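Side-chain contacts in Ent-copalyl diphosphate synthase (Streptomyces platensis, PDB 5BP8), which is a bacterial relative of the class II terpene cyclases, built almost wholly from helices and the loops that join them: residues A21-L26 with A210-G215; N214-C219 with V239-D244; D100-C105 with G151-W156; G62-P67 with L76-A81. All coordinates share one frame; numbering follows the deposited sequence. Where two conformers were deposited one is given.

In the fold
Contacts 3 and 4 form one neighbourhood and contacts 1 and 2 another, with the centres of contacts 2 and 4 about 24 Å apart. Along the chain contact 4 comes first and sets a loop on helix 72-86; contact 3 sets another on the next helix, 98-116. Their centres lie about 14 Å apart, and they touch where W64 packs on A104 and C105 on V79. Contacts 1 and 2, centres about 10 Å apart, share N214 and G215, and the W24 and Y241 rings touch. Contact 1 encloses contacts 3 and 4: it joins the loop after helix 7-20 to the loop before helix 221-228, as expected for a two-domain alpha-barrel cyclase in which one domain is inserted into the other.

Contact 1 of 4, residues A21-L26 with A210-G215; sequences ADPWGL and APPHNG
The W24 indole lies against P212 so that the pyrrole half of the indole meets the proline over one face. P212 CG stands 3.6 Å from the centroid of the five-membered ring, only 10° off its normal, a CH-pi contact. P212 CB adds a second touch, 3.5 Å from W24 NE1. The two side chains run past each other in contrary directions, which carries the far end of the indole beyond the proline: W24 CZ2 comes to 3.5 Å from P212 O, and W24 CZ3 approaches H213 CB obliquely at 4.1 Å. Beside the indole, P23 CG and P212 CG meet at 4.2 Å, one saturated ring against another. The first torsion of W24, with CG anti to the carbonyl carbon (chi1 -64°), brings the indole over to P212. The turn that leads into it is pinned by D22, whose OD1 accepts from W24 N at 3.1 Å in an Asx turn, the N-H coming from above the carboxylate plane; D22 OD2 forms a salt bridge with R248. G25 follows with a positive phi, natural to glycine. Across the contact the peptide before P212 is cis, and H213 NE2 is bonded to P301 O. The interface itself rests on dispersion and on proline C-H groups meeting the electron-rich indole, so its hold depends on shape, while polar bonds hold each loop in itself and to its surroundings.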
# COMPACT_ATOMS: atom_id res chain seq x y z
N ALA A 21 -19.31 8.54 -0.00
CA ALA A 21 -19.36 9.36 1.21
C ALA A 21 -17.99 9.48 1.87
O ALA A 21 -17.86 10.20 2.86
CB ALA A 21 -20.35 8.76 2.19
N ASP A 22 -16.98 8.81 1.32
CA ASP A 22 -15.63 8.84 1.89
C ASP A 22 -14.62 9.45 0.90
O ASP A 22 -14.04 8.76 0.06
CB ASP A 22 -15.21 7.43 2.32
CG ASP A 22 -13.80 7.39 2.94
OD1 ASP A 22 -13.25 8.48 3.26
OD2 ASP A 22 -13.26 6.27 3.11
N PRO A 23 -14.41 10.76 0.99
CA PRO A 23 -13.50 11.42 0.07
C PRO A 23 -12.01 11.15 0.37
O PRO A 23 -11.13 11.59 -0.39
CB PRO A 23 -13.83 12.90 0.27
CG PRO A 23 -14.22 13.00 1.70
CD PRO A 23 -14.98 11.71 1.98
N TRP A 24 -11.74 10.45 1.45
CA TRP A 24 -10.35 10.08 1.78
C TRP A 24 -9.96 8.71 1.23
O TRP A 24 -8.81 8.46 0.93
CB TRP A 24 -10.17 10.02 3.29
CG TRP A 24 -10.36 11.32 4.03
CD1 TRP A 24 -11.55 11.94 4.37
CD2 TRP A 24 -9.33 12.16 4.53
NE1 TRP A 24 -11.30 13.11 5.07
CE2 TRP A 24 -9.94 13.26 5.19
CE3 TRP A 24 -7.93 12.07 4.53
CZ2 TRP A 24 -9.19 14.25 5.82
CZ3 TRP A 24 -7.21 13.04 5.14
CH2 TRP A 24 -7.83 14.12 5.80
N GLY A 25 -10.92 7.79 1.18
CA GLY A 25 -10.61 6.38 1.05
C GLY A 25 -10.20 5.85 2.41
O GLY A 25 -9.85 6.63 3.31
N LEU A 26 -10.28 4.54 2.59
CA LEU A 26 -9.99 3.93 3.90
C LEU A 26 -8.73 3.09 3.86
O LEU A 26 -8.64 2.07 3.14
CB LEU A 26 -11.18 3.11 4.41
CG LEU A 26 -11.00 2.36 5.73
CD1 LEU A 26 -10.62 3.30 6.87
CD2 LEU A 26 -12.28 1.58 6.08
N ALA A 210 -8.12 20.95 -3.70
CA ALA A 210 -9.30 20.23 -3.28
C ALA A 210 -9.19 19.68 -1.85
O ALA A 210 -8.16 19.13 -1.45
CB ALA A 210 -9.65 19.11 -4.26
N PRO A 211 -10.26 19.85 -1.06
CA PRO A 211 -10.36 19.06 0.15
C PRO A 211 -10.34 17.56 -0.20
O PRO A 211 -10.55 17.18 -1.36
CB PRO A 211 -11.70 19.50 0.76
CG PRO A 211 -12.47 20.11 -0.37
CD PRO A 211 -11.42 20.75 -1.23
N PRO A 212 -10.11 16.70 0.80
CA PRO A 212 -10.12 17.01 2.22
C PRO A 212 -8.77 17.14 2.91
O PRO A 212 -8.74 17.29 4.13
CB PRO A 212 -10.83 15.78 2.80
CG PRO A 212 -10.36 14.67 1.93
CD PRO A 212 -10.17 15.25 0.56
N HIS A 213 -7.69 17.13 2.15
CA HIS A 213 -6.35 16.95 2.72
C HIS A 213 -5.41 18.10 2.38
O HIS A 213 -4.21 17.91 2.28
CB HIS A 213 -5.77 15.64 2.25
CG HIS A 213 -5.66 15.52 0.78
ND1 HIS A 213 -6.72 15.72 -0.07
CD2 HIS A 213 -4.63 15.14 0.01
CE1 HIS A 213 -6.35 15.48 -1.32
NE2 HIS A 213 -5.07 15.14 -1.29
N ASN A 214 -5.95 19.31 2.21
CA ASN A 214 -5.05 20.46 2.04
C ASN A 214 -4.02 20.51 3.16
O ASN A 214 -4.34 20.32 4.34
CB ASN A 214 -5.85 21.75 2.02
CG ASN A 214 -6.51 21.99 0.69
OD1 ASN A 214 -5.91 21.80 -0.36
ND2 ASN A 214 -7.77 22.39 0.71
N GLY A 215 -2.78 20.78 2.79
CA GLY A 215 -1.66 20.82 3.73
C GLY A 215 -0.86 19.53 3.86
O GLY A 215 0.27 19.55 4.37

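Contact 2 of 4, residues N214-C219 with V239-D244; sequences NGSVGC and VAYLRD
The hydroxyl of Y241 is held at the far end of its ring: it bonds to T257 O, while Y241 OH also rests 3.4 Å from C219 C. C219 has a backbone bond to T257 as well, so the tyrosine ends at a junction of two loops. Between that hydroxyl and helix 237-249 the ring lies flat against S216. S216 CB sits almost exactly over its middle, 3.3 Å from the centroid and 7° off the normal, and all six ring carbons are similarly distant from it. Y241 reaches across because its CG is anti to the backbone N (chi1 166°), sending the ring off the helix toward the loop. S216 OG lies between its own backbone N and carbonyl carbon (chi1 60°), which directs it to a hydrogen bond with H213 O rather than to the ring. Serine is apt here: its beta carbon is small enough to settle on the face, while its hydroxyl bonds back to H213 O of the same loop. At the root of the tyrosine, N214 O stands 4.0 Å from Y241 CB, and G215 has a positive phi, a shape glycine takes easily, just before S216. P221 and T224 of helix 221-228 also touch Y241. A methylene next to an oxygen has slightly polarised hydrogens, which would suit the pi cloud of a phenol; the contact thus combines a CH-pi face with a buried hydroxyl satisfied by a backbone carbonyl.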
# COMPACT_ATOMS: atom_id res chain seq x y z
N ASN A 214 -5.95 19.31 2.21
CA ASN A 214 -5.05 20.46 2.04
C ASN A 214 -4.02 20.51 3.16
O ASN A 214 -4.34 20.32 4.34
CB ASN A 214 -5.85 21.75 2.02
CG ASN A 214 -6.51 21.99 0.69
OD1 ASN A 214 -5.91 21.80 -0.36
ND2 ASN A 214 -7.77 22.39 0.71
N GLY A 215 -2.78 20.78 2.79
CA GLY A 215 -1.66 20.82 3.73
C GLY A 215 -0.86 19.53 3.86
O GLY A 215 0.27 19.55 4.37
N SER A 216 -1.44 18.40 3.44
CA SER A 216 -0.69 17.14 3.43
C SER A 216 0.48 17.21 2.46
O SER A 216 0.42 17.90 1.42
CB SER A 216 -1.58 15.95 3.07
OG SER A 216 -2.15 16.10 1.79
N VAL A 217 1.55 16.51 2.81
CA VAL A 217 2.76 16.44 2.00
C VAL A 217 2.91 15.00 1.52
O VAL A 217 3.06 14.08 2.34
CB VAL A 217 3.99 16.86 2.80
CG1 VAL A 217 5.29 16.64 2.00
CG2 VAL A 217 3.85 18.31 3.22
N GLY A 218 2.83 14.81 0.20
CA GLY A 218 2.87 13.49 -0.35
C GLY A 218 1.85 12.52 0.23
O GLY A 218 2.12 11.33 0.29
N CYS A 219 0.67 13.00 0.66
CA CYS A 219 -0.33 12.13 1.31
C CYS A 219 0.25 11.23 2.43
O CYS A 219 -0.21 10.09 2.61
CB CYS A 219 -1.07 11.27 0.28
SG CYS A 219 -2.06 12.24 -0.90
N VAL A 239 -1.68 21.05 9.81
CA VAL A 239 -2.12 20.71 11.15
C VAL A 239 -3.52 20.13 11.13
O VAL A 239 -3.78 19.15 11.83
CB VAL A 239 -2.02 21.93 12.11
CG1 VAL A 239 -2.67 21.60 13.44
CG2 VAL A 239 -0.56 22.28 12.33
N ALA A 240 -4.43 20.69 10.32
CA ALA A 240 -5.78 20.19 10.22
C ALA A 240 -5.79 18.79 9.61
O ALA A 240 -6.58 17.92 10.02
CB ALA A 240 -6.63 21.12 9.37
N TYR A 241 -4.94 18.57 8.61
CA TYR A 241 -4.83 17.22 8.03
C TYR A 241 -4.42 16.20 9.10
O TYR A 241 -5.10 15.18 9.27
CB TYR A 241 -3.85 17.25 6.89
CG TYR A 241 -3.35 15.92 6.39
CD1 TYR A 241 -4.11 15.13 5.54
CD2 TYR A 241 -2.06 15.48 6.72
CE1 TYR A 241 -3.62 13.90 5.05
CE2 TYR A 241 -1.56 14.29 6.23
CZ TYR A 241 -2.33 13.51 5.41
OH TYR A 241 -1.76 12.35 4.92
N LEU A 242 -3.35 16.48 9.84
CA LEU A 242 -2.89 15.57 10.90
C LEU A 242 -3.98 15.34 11.95
O LEU A 242 -4.22 14.19 12.36
CB LEU A 242 -1.60 16.07 11.55
CG LEU A 242 -0.38 15.97 10.65
CD1 LEU A 242 0.86 16.51 11.35
CD2 LEU A 242 -0.16 14.52 10.22
N ARG A 243 -4.65 16.42 12.37
CA ARG A 243 -5.75 16.29 13.32
C ARG A 243 -6.86 15.40 12.79
O ARG A 243 -7.35 14.52 13.50
CB ARG A 243 -6.29 17.66 13.74
CG ARG A 243 -5.28 18.45 14.58
CD ARG A 243 -5.68 19.91 14.77
NE ARG A 243 -4.88 20.57 15.81
CZ ARG A 243 -4.92 21.87 16.11
NH1 ARG A 243 -5.71 22.71 15.45
NH2 ARG A 243 -4.14 22.34 17.07
N ASP A 244 -7.27 15.64 11.55
CA ASP A 244 -8.36 14.85 10.95
C ASP A 244 -8.00 13.38 10.85
O ASP A 244 -8.81 12.50 11.16
CB ASP A 244 -8.71 15.36 9.57
CG ASP A 244 -9.49 16.67 9.59
OD1 ASP A 244 -10.08 17.02 10.65
OD2 ASP A 244 -9.50 17.35 8.54

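Contact 3 of 4, residues D100-C105 with G151-W156; sequences DLAAAC and GKLGAW
L153 points its two methyl groups at neighbouring turns of helix 98-116, a loop lying on a helix of the all-helical alpha-barrel architecture expected for this family. L153 CD2 lies 4.0 Å from A102 CB, and its sister methyl L153 CD1 lies 4.0 Å from C105 SG. The fork of the leucine therefore straddles positions three residues apart, on one side of the helix. Alanine suits the nearer position, since its short side chain lets the loop come close enough that A102 CA and L153 CA are the nearest pair, 6.1 Å apart. C105 has SG anti to its backbone N (chi1 -172°), which places the sulfur beside the second methyl. One layer further out, L86 of helix 72-86 and L109 of helix 98-116 also touch L153, while L83 touches C105 and P150 touches A102. The loop is shaped by G151, whose positive phi favours glycine, and by tight turns after it: A155 N bonds to K152 O at 3.0 Å. One residue on, W156 N donates to L153 O at 2.9 Å, and that same oxygen lies in the plane of the W156 ring, at its edge.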
# COMPACT_ATOMS: atom_id res chain seq x y z
N ASP A 100 7.26 1.09 31.53
CA ASP A 100 6.50 0.41 30.47
C ASP A 100 7.09 0.68 29.07
O ASP A 100 7.28 -0.24 28.26
CB ASP A 100 5.02 0.85 30.44
CG ASP A 100 4.26 0.50 31.70
OD1 ASP A 100 3.48 1.36 32.17
OD2 ASP A 100 4.41 -0.63 32.23
N LEU A 101 7.37 1.95 28.80
CA LEU A 101 7.93 2.30 27.49
C LEU A 101 9.32 1.74 27.29
O LEU A 101 9.64 1.25 26.18
CB LEU A 101 7.98 3.80 27.29
CG LEU A 101 6.65 4.55 27.33
CD1 LEU A 101 6.92 6.01 27.03
CD2 LEU A 101 5.66 3.96 26.35
N ALA A 102 10.12 1.80 28.36
CA ALA A 102 11.48 1.29 28.32
C ALA A 102 11.55 -0.22 28.05
O ALA A 102 12.46 -0.67 27.33
CB ALA A 102 12.21 1.64 29.59
N ALA A 103 10.59 -0.98 28.59
CA ALA A 103 10.54 -2.40 28.41
C ALA A 103 10.30 -2.70 26.94
O ALA A 103 11.00 -3.54 26.34
CB ALA A 103 9.43 -3.02 29.25
N ALA A 104 9.29 -2.04 26.37
CA ALA A 104 8.99 -2.18 24.95
C ALA A 104 10.19 -1.80 24.10
O ALA A 104 10.55 -2.50 23.14
CB ALA A 104 7.78 -1.35 24.56
N CYS A 105 10.80 -0.68 24.43
CA CYS A 105 11.94 -0.19 23.68
C CYS A 105 13.11 -1.17 23.69
O CYS A 105 13.68 -1.50 22.61
CB CYS A 105 12.37 1.14 24.26
SG CYS A 105 13.62 1.97 23.27
N GLY A 151 14.55 0.85 33.54
CA GLY A 151 14.66 -0.59 33.26
C GLY A 151 16.02 -1.04 32.75
O GLY A 151 17.06 -0.54 33.18
N LYS A 152 16.00 -1.98 31.81
CA LYS A 152 17.24 -2.52 31.25
C LYS A 152 17.78 -1.63 30.15
O LYS A 152 18.87 -1.84 29.64
CB LYS A 152 17.09 -3.98 30.77
CG LYS A 152 15.79 -4.38 30.11
CD LYS A 152 15.79 -5.88 29.86
CE LYS A 152 14.71 -6.28 28.87
NZ LYS A 152 14.94 -7.67 28.39
N LEU A 153 17.06 -0.55 29.85
CA LEU A 153 17.49 0.35 28.80
C LEU A 153 18.84 1.01 29.07
O LEU A 153 19.64 1.18 28.15
CB LEU A 153 16.35 1.36 28.53
CG LEU A 153 16.32 2.07 27.22
CD1 LEU A 153 16.37 1.08 26.06
CD2 LEU A 153 15.07 2.93 27.17
N GLY A 154 19.16 1.31 30.33
CA GLY A 154 20.47 1.81 30.69
C GLY A 154 21.64 0.91 30.28
O GLY A 154 22.73 1.38 29.97
N ALA A 155 21.39 -0.39 30.22
CA ALA A 155 22.39 -1.34 29.78
C ALA A 155 22.74 -1.20 28.30
O ALA A 155 23.80 -1.66 27.85
CB ALA A 155 21.91 -2.76 30.07
N TRP A 156 21.84 -0.57 27.53
CA TRP A 156 22.04 -0.30 26.10
C TRP A 156 22.80 0.98 25.81
O TRP A 156 23.14 1.25 24.65
CB TRP A 156 20.67 -0.24 25.38
CG TRP A 156 20.06 -1.58 25.21
CD1 TRP A 156 19.29 -2.23 26.09
CD2 TRP A 156 20.19 -2.43 24.06
NE1 TRP A 156 18.91 -3.46 25.57
CE2 TRP A 156 19.45 -3.60 24.32
CE3 TRP A 156 20.84 -2.31 22.84
CZ2 TRP A 156 19.36 -4.66 23.40
CZ3 TRP A 156 20.76 -3.38 21.92
CH2 TRP A 156 20.04 -4.53 22.23

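Contact 4 of 4, residues G62-P67 with L76-A81; sequences GSWGAP and LSAVEA
W64 sits in a loop of extended backbone, phi -115°, that passes helix 72-86 at some distance, W64 CA and A78 CA being nearest at 7.7 Å. The indole spans that distance. Its benzo ring turns one face to the helix, and A78 CB stands over the middle of it, 3.4 Å from the centroid of the six-membered ring and 5° from the normal. That single methyl is a CH-pi partner of nearly ideal alignment, and alanine suits the spot because its short side chain lets the ring lie close to the helix. V79 flanks the ring at the far corner, its CG2 4.1 Å from W64 CZ3 in an oblique approach. The W64 side chain starts with CG beside its backbone N, chi1 -73°, and the pyrrole side is then fixed by a hydrogen bond from NE1 to L54 O. Q58, G62 and W64 fit the Q-x-x-x-G-x-W core of the QW motif repeated in squalene-hopene cyclases and their relatives, in which a glutamine and a tryptophan bind a turn to neighbouring helices of the barrel. Consistent with that, W64 packs on Q58, and Q58 NE2 bonds to both G62 O and A104 O. The glycines bracketing the tryptophan, G62 and G65, both have positive phi, and the loop between them is fastened by W64 N to T75 OG1. Behind V79, L109 and L112 of helix 98-116 add further aliphatic contacts.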
# COMPACT_ATOMS: atom_id res chain seq x y z
N GLY A 62 9.55 -9.10 20.35
CA GLY A 62 10.13 -7.76 20.46
C GLY A 62 9.99 -6.88 19.22
O GLY A 62 10.08 -5.66 19.30
N SER A 63 9.77 -7.50 18.06
CA SER A 63 9.54 -6.76 16.84
C SER A 63 8.13 -6.21 16.75
O SER A 63 7.25 -6.58 17.53
CB SER A 63 9.77 -7.69 15.61
OG SER A 63 8.76 -8.67 15.50
N TRP A 64 7.93 -5.34 15.76
CA TRP A 64 6.62 -5.03 15.25
C TRP A 64 6.52 -5.51 13.81
O TRP A 64 7.53 -5.75 13.14
CB TRP A 64 6.36 -3.54 15.28
CG TRP A 64 6.12 -2.90 16.64
CD1 TRP A 64 4.92 -2.53 17.14
CD2 TRP A 64 7.10 -2.56 17.63
NE1 TRP A 64 5.07 -1.97 18.40
CE2 TRP A 64 6.40 -1.97 18.72
CE3 TRP A 64 8.49 -2.70 17.72
CZ2 TRP A 64 7.06 -1.52 19.86
CZ3 TRP A 64 9.14 -2.23 18.87
CH2 TRP A 64 8.42 -1.64 19.92
N GLY A 65 5.30 -5.66 13.33
CA GLY A 65 5.07 -6.00 11.92
C GLY A 65 5.11 -7.46 11.54
O GLY A 65 5.04 -8.38 12.39
N ALA A 66 5.14 -7.67 10.24
CA ALA A 66 4.98 -8.99 9.66
C ALA A 66 6.31 -9.76 9.55
O ALA A 66 7.38 -9.21 9.84
CB ALA A 66 4.32 -8.81 8.28
N PRO A 67 6.27 -11.04 9.12
CA PRO A 67 7.48 -11.83 8.99
C PRO A 67 8.37 -11.48 7.81
O PRO A 67 8.10 -10.51 7.07
CB PRO A 67 6.93 -13.27 8.84
CG PRO A 67 5.55 -13.22 9.34
CD PRO A 67 5.07 -11.88 8.95
N LEU A 76 12.21 -0.42 13.50
CA LEU A 76 13.05 0.80 13.50
C LEU A 76 12.24 2.04 13.89
O LEU A 76 12.68 2.82 14.75
CB LEU A 76 13.75 1.02 12.17
CG LEU A 76 14.92 0.06 11.85
CD1 LEU A 76 15.27 0.25 10.38
CD2 LEU A 76 16.10 0.29 12.78
N SER A 77 11.06 2.22 13.26
CA SER A 77 10.25 3.39 13.54
C SER A 77 9.78 3.43 15.00
O SER A 77 9.85 4.46 15.65
CB SER A 77 9.04 3.44 12.61
OG SER A 77 8.40 4.70 12.70
N ALA A 78 9.29 2.29 15.49
CA ALA A 78 8.81 2.20 16.87
C ALA A 78 9.90 2.43 17.91
O ALA A 78 9.73 3.22 18.88
CB ALA A 78 8.14 0.85 17.10
N VAL A 79 11.04 1.76 17.70
CA VAL A 79 12.16 1.92 18.62
C VAL A 79 12.66 3.37 18.66
O VAL A 79 12.87 3.96 19.76
CB VAL A 79 13.29 0.92 18.30
CG1 VAL A 79 14.58 1.26 19.04
CG2 VAL A 79 12.83 -0.50 18.59
N GLU A 80 12.82 3.97 17.48
CA GLU A 80 13.26 5.36 17.44
C GLU A 80 12.26 6.27 18.17
O GLU A 80 12.68 7.16 18.96
CB GLU A 80 13.47 5.83 16.00
CG GLU A 80 14.29 7.12 15.90
CD GLU A 80 13.50 8.38 16.18
OE1 GLU A 80 12.25 8.40 15.96
OE2 GLU A 80 14.13 9.37 16.65
N ALA A 81 10.96 6.05 17.95
CA ALA A 81 9.92 6.86 18.59
C ALA A 81 9.96 6.70 20.10
O ALA A 81 9.85 7.70 20.85
CB ALA A 81 8.56 6.51 18.06